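Local atomic coordinates of dual specificity phosphatase-like 15 isoform a (Homo sapiens, PDB entry 1YZ4), a protein that removes phosphate from phosphotyrosine, phosphoserine and phosphothreonine in proteins, here represented by the catalytic domain of a dual-specificity phosphatase. Residues E72-I77 / Q147-Q152; S98-T103 / Q136-F141; M8-V11 / L15-G18. The protein carries 1 engineered substitution. All blocks are in the same frame, centred on the assembly; numbering follows the deposited sequence.

Contact 1 of 3, residues E72-I77 / Q147-Q152; sequences ECINFI and QKLRRQ
Ile74 of helix 70-82 and Leu149 of helix 145-157 meet through their methyl groups, and this apolar pair carries most of the contact. The CD1 atoms of the two residues come within 3.6 Å of each other. The same Leu149 CD1 also lies 4.0 Å from Ile74 CG2, so a single leucine methyl sits against both arms of the isoleucine. That double approach follows from the isoleucine torsions: its CG1 lies beside the backbone N (chi1 -69°) and the chain then runs straight on to CD1 (chi2 177°), while CG2 lies beside the carbonyl carbon. The backbones stay well apart, with 8.6 Å between Ile74 CA and Leu149 CA, the nearest such pair, and the gap is bridged by side chains alone.

The other branch of the leucine touches a polar group. Leu149 CD2 lies 3.9 Å from Asn75 ND2, a van der Waals contact in which the amide is approached by a methyl. The nitrogen finds its hydrogen-bonding partner within its own helix, at Lys71 O one turn back, which leaves the amide anchored to helix 70-82 as it borders the leucine.

Further packing sets this pair in the helical layer of the phosphatase domain. Phe141 of helix 132-143 touches both Ile74 and Leu149, and Tyr105 and Thr108 of helix 97-110 reach Ile74. On another side of helix 70-82, Cys73, Phe76 and Ile77 rest on Ile38 of the central sheet.

No hydrogen bond or salt bridge joins the two segments. Their chemistry therefore implies that between them the C-terminal helix is held by apolar packing of Leu149, whose two methyls divide between an aliphatic and an amide neighbour, with Leu153 and Phe157 packing on helix 70-82 further along.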
# COMPACT_ATOMS: atom_id res chain seq x y z
N GLU A 72 2.72 -10.49 -4.06
CA GLU A 72 3.36 -9.72 -5.11
C GLU A 72 3.49 -8.23 -4.77
O GLU A 72 4.51 -7.62 -5.08
CB GLU A 72 2.61 -9.92 -6.43
CG GLU A 72 1.20 -9.36 -6.45
CD GLU A 72 0.39 -9.85 -7.64
OE1 GLU A 72 0.86 -9.68 -8.79
OE2 GLU A 72 -0.70 -10.42 -7.42
N CYS A 73 2.48 -7.65 -4.13
CA CYS A 73 2.55 -6.23 -3.77
C CYS A 73 3.61 -5.98 -2.72
O CYS A 73 4.40 -5.02 -2.81
CB CYS A 73 1.19 -5.73 -3.24
SG CYS A 73 -0.11 -5.46 -4.49
N ILE A 74 3.65 -6.83 -1.70
CA ILE A 74 4.62 -6.68 -0.64
C ILE A 74 6.05 -6.86 -1.17
O ILE A 74 6.97 -6.20 -0.70
CB ILE A 74 4.34 -7.68 0.49
CG1 ILE A 74 3.05 -7.27 1.21
CG2 ILE A 74 5.52 -7.73 1.46
CD1 ILE A 74 2.62 -8.22 2.32
N ASN A 75 6.22 -7.74 -2.14
CA ASN A 75 7.53 -7.98 -2.71
C ASN A 75 7.96 -6.78 -3.54
O ASN A 75 9.12 -6.38 -3.52
CB ASN A 75 7.53 -9.25 -3.55
CG ASN A 75 7.85 -10.49 -2.72
OD1 ASN A 75 9.01 -10.85 -2.55
ND2 ASN A 75 6.81 -11.14 -2.20
N PHE A 76 6.99 -6.21 -4.25
CA PHE A 76 7.23 -5.04 -5.08
C PHE A 76 7.69 -3.89 -4.18
O PHE A 76 8.75 -3.30 -4.38
CB PHE A 76 5.93 -4.67 -5.80
CG PHE A 76 6.06 -3.52 -6.77
CD1 PHE A 76 6.66 -3.70 -8.01
CD2 PHE A 76 5.54 -2.27 -6.45
CE1 PHE A 76 6.72 -2.65 -8.94
CE2 PHE A 76 5.59 -1.21 -7.37
CZ PHE A 76 6.18 -1.40 -8.62
N ILE A 77 6.87 -3.59 -3.17
CA ILE A 77 7.18 -2.51 -2.23
C ILE A 77 8.53 -2.66 -1.55
O ILE A 77 9.31 -1.71 -1.48
CB ILE A 77 6.09 -2.41 -1.14
CG1 ILE A 77 4.78 -1.91 -1.78
CG2 ILE A 77 6.55 -1.47 -0.02
CD1 ILE A 77 3.55 -2.11 -0.90
N GLN A 147 4.15 -13.76 8.85
CA GLN A 147 5.46 -14.20 9.32
C GLN A 147 6.31 -14.92 8.25
O GLN A 147 7.52 -14.68 8.14
CB GLN A 147 5.28 -15.12 10.53
CG GLN A 147 4.57 -14.48 11.71
CD GLN A 147 3.91 -15.51 12.63
OE1 GLN A 147 2.92 -16.14 12.27
NE2 GLN A 147 4.48 -15.69 13.82
N LYS A 148 5.67 -15.80 7.49
CA LYS A 148 6.37 -16.55 6.45
C LYS A 148 6.94 -15.58 5.42
O LYS A 148 8.08 -15.71 4.97
CB LYS A 148 5.42 -17.54 5.76
CG LYS A 148 6.10 -18.41 4.70
CD LYS A 148 5.12 -19.29 3.92
CE LYS A 148 5.86 -20.14 2.88
NZ LYS A 148 4.95 -21.03 2.08
N LEU A 149 6.13 -14.59 5.06
CA LEU A 149 6.56 -13.60 4.10
C LEU A 149 7.75 -12.80 4.62
O LEU A 149 8.69 -12.53 3.87
CB LEU A 149 5.41 -12.66 3.74
CG LEU A 149 5.24 -12.44 2.24
CD1 LEU A 149 4.11 -11.44 2.02
CD2 LEU A 149 6.55 -11.94 1.63
N ARG A 150 7.73 -12.42 5.90
CA ARG A 150 8.85 -11.65 6.44
C ARG A 150 10.16 -12.41 6.25
O ARG A 150 11.16 -11.84 5.79
CB ARG A 150 8.67 -11.34 7.94
CG ARG A 150 9.48 -10.12 8.35
CD ARG A 150 10.11 -10.20 9.74
NE ARG A 150 9.19 -9.92 10.83
CZ ARG A 150 9.49 -9.14 11.88
NH1 ARG A 150 10.68 -8.56 11.96
NH2 ARG A 150 8.60 -8.96 12.85
N ARG A 151 10.15 -13.70 6.58
CA ARG A 151 11.34 -14.53 6.42
C ARG A 151 11.71 -14.60 4.93
O ARG A 151 12.89 -14.54 4.57
CB ARG A 151 11.07 -15.93 6.97
CG ARG A 151 12.25 -16.88 6.88
CD ARG A 151 11.76 -18.25 6.43
NE ARG A 151 11.29 -18.23 5.05
CZ ARG A 151 10.33 -19.03 4.57
NH1 ARG A 151 9.74 -19.91 5.36
NH2 ARG A 151 9.98 -18.94 3.29
N GLN A 152 10.70 -14.74 4.07
CA GLN A 152 10.92 -14.81 2.63
C GLN A 152 11.60 -13.55 2.10
O GLN A 152 12.57 -13.64 1.35
CB GLN A 152 9.59 -15.02 1.90
CG GLN A 152 9.29 -16.47 1.57
CD GLN A 152 7.94 -16.64 0.89
OE1 GLN A 152 7.63 -15.97 -0.09
NE2 GLN A 152 7.12 -17.56 1.42

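Contact 2 of 3, residues S98-T103 / Q136-F141; sequences STTIVT and QQLEEF
Leu138 points its forked end at helix 97-110, where Thr100 and Thr103, one turn apart, receive it. Thr100 CG2 faces the fork itself, 3.9 Å from Leu138 CG and 4.0 Å from Leu138 CD1, the two side chains meeting at a slant. Thr103 is met at about a right angle, its CG2 lying a looser 4.2 Å from Leu138 CD2. Both threonines set their methyl opposite the backbone N, which turns CG2 to the leucine and places OG1 beside the N; for Thr100 (chi1 -51°) the hydroxyl is hydrogen-bonded to Ser96 O, one turn back. The polar half of this buried residue is thus satisfied within its own stretch of chain, while its methyl serves the packing. Leu138 CD2 also comes 3.6 Å from Thr100 O, so the leucine packs on main chain as well as on side chains.

In the protein-tyrosine phosphatase fold, the helix bearing these threonines follows the phosphate-binding loop. Ser91, an engineered residue at the position predicted to hold the phosphocysteine nucleophile, accepts a hydrogen bond through OG from Ser98 N, and its side chain is about 8 Å from that of Thr100.

Helix 114-123 adds Val117 and Ile121 against Thr103, with Trp114 against Leu138.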
# COMPACT_ATOMS: atom_id res chain seq x y z
N SER A 98 -6.11 0.66 -1.24
CA SER A 98 -4.69 0.94 -1.06
C SER A 98 -4.30 0.72 0.40
O SER A 98 -3.20 0.26 0.71
CB SER A 98 -4.39 2.39 -1.46
OG SER A 98 -5.13 3.32 -0.68
N THR A 99 -5.23 1.04 1.29
CA THR A 99 -5.02 0.90 2.72
C THR A 99 -4.78 -0.56 3.10
O THR A 99 -3.91 -0.87 3.92
CB THR A 99 -6.23 1.45 3.49
OG1 THR A 99 -6.49 2.79 3.06
CG2 THR A 99 -5.97 1.44 4.98
N THR A 100 -5.56 -1.44 2.50
CA THR A 100 -5.47 -2.87 2.77
C THR A 100 -4.09 -3.43 2.37
O THR A 100 -3.47 -4.19 3.12
CB THR A 100 -6.57 -3.63 1.98
OG1 THR A 100 -7.84 -3.00 2.23
CG2 THR A 100 -6.63 -5.09 2.39
N ILE A 101 -3.63 -3.06 1.18
CA ILE A 101 -2.34 -3.51 0.69
C ILE A 101 -1.20 -2.99 1.59
O ILE A 101 -0.32 -3.76 1.97
CB ILE A 101 -2.10 -3.06 -0.79
CG1 ILE A 101 -2.88 -3.97 -1.74
CG2 ILE A 101 -0.64 -3.12 -1.14
CD1 ILE A 101 -4.37 -3.92 -1.57
N VAL A 102 -1.23 -1.71 1.95
CA VAL A 102 -0.17 -1.17 2.81
C VAL A 102 -0.18 -1.77 4.22
O VAL A 102 0.89 -2.00 4.81
CB VAL A 102 -0.25 0.38 2.90
CG1 VAL A 102 -1.67 0.81 3.18
CG2 VAL A 102 0.66 0.89 4.00
N THR A 103 -1.36 -2.05 4.76
CA THR A 103 -1.47 -2.62 6.10
C THR A 103 -0.82 -4.00 6.10
O THR A 103 -0.05 -4.33 7.01
CB THR A 103 -2.96 -2.74 6.54
OG1 THR A 103 -3.53 -1.43 6.61
CG2 THR A 103 -3.08 -3.38 7.92
N GLN A 136 -11.19 -8.89 7.11
CA GLN A 136 -11.18 -10.32 7.41
C GLN A 136 -9.99 -10.95 6.71
O GLN A 136 -9.29 -11.79 7.29
CB GLN A 136 -12.47 -10.99 6.92
CG GLN A 136 -13.71 -10.54 7.67
CD GLN A 136 -14.96 -11.29 7.25
OE1 GLN A 136 -15.45 -11.13 6.12
NE2 GLN A 136 -15.48 -12.11 8.15
N GLN A 137 -9.78 -10.55 5.46
CA GLN A 137 -8.67 -11.05 4.67
C GLN A 137 -7.37 -10.63 5.36
O GLN A 137 -6.38 -11.36 5.31
CB GLN A 137 -8.74 -10.49 3.25
CG GLN A 137 -9.91 -11.05 2.45
CD GLN A 137 -9.94 -10.56 1.01
OE1 GLN A 137 -8.93 -10.59 0.31
NE2 GLN A 137 -11.11 -10.13 0.56
N LEU A 138 -7.38 -9.46 5.99
CA LEU A 138 -6.20 -9.00 6.71
C LEU A 138 -6.03 -9.90 7.94
O LEU A 138 -4.91 -10.23 8.34
CB LEU A 138 -6.36 -7.53 7.12
CG LEU A 138 -6.18 -6.53 5.97
CD1 LEU A 138 -6.71 -5.15 6.36
CD2 LEU A 138 -4.68 -6.45 5.59
N GLU A 139 -7.15 -10.30 8.53
CA GLU A 139 -7.14 -11.18 9.69
C GLU A 139 -6.42 -12.47 9.31
O GLU A 139 -5.51 -12.91 10.01
CB GLU A 139 -8.58 -11.50 10.12
CG GLU A 139 -9.01 -10.90 11.45
CD GLU A 139 -8.31 -11.55 12.63
OE1 GLU A 139 -7.07 -11.49 12.70
OE2 GLU A 139 -9.01 -12.11 13.49
N GLU A 140 -6.85 -13.07 8.20
CA GLU A 140 -6.25 -14.31 7.71
C GLU A 140 -4.75 -14.11 7.54
O GLU A 140 -3.95 -14.80 8.16
CB GLU A 140 -6.84 -14.69 6.35
CG GLU A 140 -8.26 -15.23 6.36
CD GLU A 140 -8.80 -15.46 4.96
OE1 GLU A 140 -8.14 -16.17 4.16
OE2 GLU A 140 -9.90 -14.93 4.65
N PHE A 141 -4.40 -13.16 6.69
CA PHE A 141 -3.02 -12.84 6.38
C PHE A 141 -2.15 -12.74 7.63
O PHE A 141 -1.03 -13.24 7.66
CB PHE A 141 -2.94 -11.54 5.60
CG PHE A 141 -1.54 -11.13 5.24
CD1 PHE A 141 -0.85 -11.78 4.23
CD2 PHE A 141 -0.91 -10.10 5.95
CE1 PHE A 141 0.46 -11.43 3.93
CE2 PHE A 141 0.40 -9.74 5.65
CZ PHE A 141 1.10 -10.41 4.64

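Contact 3 of 3, residues M8-V11 / L15-G18; sequences MTKV and LYLG
Strands 9-11 and 15-18 run antiparallel with a marked twist, their short axes at 137° and 4.6 Å apart at the closest, as the two arms of a beta hairpin at the border of the phosphatase sheet. Thr9 and Leu17 form a hydrogen-bonded pair, joined by Thr9 N to Leu17 O (2.8 Å) and Leu17 N to Thr9 O (3.0 Å). Nearer the turn, Val11 N donates to Leu15 O over 2.9 Å.

Lys10 and Tyr16, a non-hydrogen-bonded pair, share one face of the hairpin. The Tyr16 ring lies obliquely against the opposing strand, with CE2 3.6 Å from Lys10 CB, and the lysine, CG anti to its own N (chi1 -169°) and extended beyond, runs obliquely along the ring until its CD and CE approach the phenol OH. Met8 comes to the other end of that ring in a Met-aromatic contact: SD stands 4.7 Å from the ring centroid and 33° off the normal, an oblique approach.

Thr9 and Leu17 occupy the other face, where Val11 CG2 touches Leu17 CG at 3.7 Å. Val102 of helix 97-110 covers both Val11 and Leu17, and Ser98 also meets Leu17, so this face turns to the helix that follows the phosphate-binding loop. Strand 15-18 continues the sheet through backbone bonds of Tyr16 and Gly18 to strand 87-91.

Thr9 OG1 is hydrogen-bonded to Arg125 NH1 and lies 3.7 Å from Leu17 CB.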
# COMPACT_ATOMS: atom_id res chain seq x y z
N MET A 8 -0.70 12.57 -0.89
CA MET A 8 -0.40 11.25 -0.37
C MET A 8 0.14 11.39 1.05
O MET A 8 0.73 12.40 1.42
CB MET A 8 0.61 10.56 -1.27
CG MET A 8 1.84 11.39 -1.61
SD MET A 8 2.86 10.62 -2.89
CE MET A 8 2.02 11.16 -4.36
N THR A 9 -0.08 10.36 1.87
CA THR A 9 0.39 10.40 3.24
C THR A 9 1.53 9.42 3.42
O THR A 9 1.46 8.27 2.96
CB THR A 9 -0.76 10.07 4.23
OG1 THR A 9 -1.32 8.80 3.91
CG2 THR A 9 -1.85 11.13 4.15
N LYS A 10 2.60 9.87 4.08
CA LYS A 10 3.76 9.04 4.34
C LYS A 10 3.38 8.01 5.39
O LYS A 10 2.92 8.36 6.48
CB LYS A 10 4.92 9.90 4.85
CG LYS A 10 6.27 9.19 4.90
CD LYS A 10 7.35 10.17 5.33
CE LYS A 10 8.74 9.62 5.08
NZ LYS A 10 9.79 10.60 5.48
N VAL A 11 3.54 6.74 5.05
CA VAL A 11 3.20 5.65 5.96
C VAL A 11 4.46 5.11 6.61
O VAL A 11 4.44 4.64 7.74
CB VAL A 11 2.54 4.49 5.20
CG1 VAL A 11 2.02 3.47 6.18
CG2 VAL A 11 1.43 5.02 4.30
N LEU A 15 7.41 4.83 1.64
CA LEU A 15 6.08 4.28 1.36
C LEU A 15 4.94 5.28 1.57
O LEU A 15 4.86 5.92 2.62
CB LEU A 15 5.83 3.04 2.23
CG LEU A 15 4.50 2.31 2.06
CD1 LEU A 15 4.32 1.88 0.62
CD2 LEU A 15 4.47 1.11 2.99
N TYR A 16 4.05 5.42 0.59
CA TYR A 16 2.95 6.36 0.70
C TYR A 16 1.59 5.81 0.27
O TYR A 16 1.50 4.86 -0.50
CB TYR A 16 3.21 7.62 -0.14
CG TYR A 16 4.44 8.40 0.27
CD1 TYR A 16 5.72 7.95 -0.06
CD2 TYR A 16 4.32 9.60 0.97
CE1 TYR A 16 6.85 8.68 0.30
CE2 TYR A 16 5.44 10.33 1.33
CZ TYR A 16 6.70 9.86 0.99
OH TYR A 16 7.81 10.59 1.31
N LEU A 17 0.54 6.45 0.79
CA LEU A 17 -0.84 6.09 0.49
C LEU A 17 -1.50 7.28 -0.20
O LEU A 17 -1.26 8.43 0.18
CB LEU A 17 -1.60 5.76 1.78
CG LEU A 17 -1.60 4.30 2.25
CD1 LEU A 17 -2.25 4.19 3.61
CD2 LEU A 17 -2.34 3.45 1.23
N GLY A 18 -2.31 7.01 -1.21
CA GLY A 18 -2.97 8.11 -1.90
C GLY A 18 -4.20 7.72 -2.71
O GLY A 18 -4.57 6.55 -2.77

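From the N terminus, contact 3 closes first, in series with the other two, a tight hairpin that places strands 9-12 and 15-18 at one border of the sheet. Contact 1 opens later, at helix 70-82, and closes only at helix 145-157; contact 2, between 98-103 and 136-141, is nested within that long loop. Phe141 connects the nested pair, its CZ lying 3.5 Å from Ile74 CD1. Helix 97-110 faces the hairpin through Val102, whose CG2 is 3.6 Å from Val11 CG1, while Ile77 packs on Leu15. The three contacts thus tie the C-terminal helices, through helices 70-82 and 97-110, to the sheet.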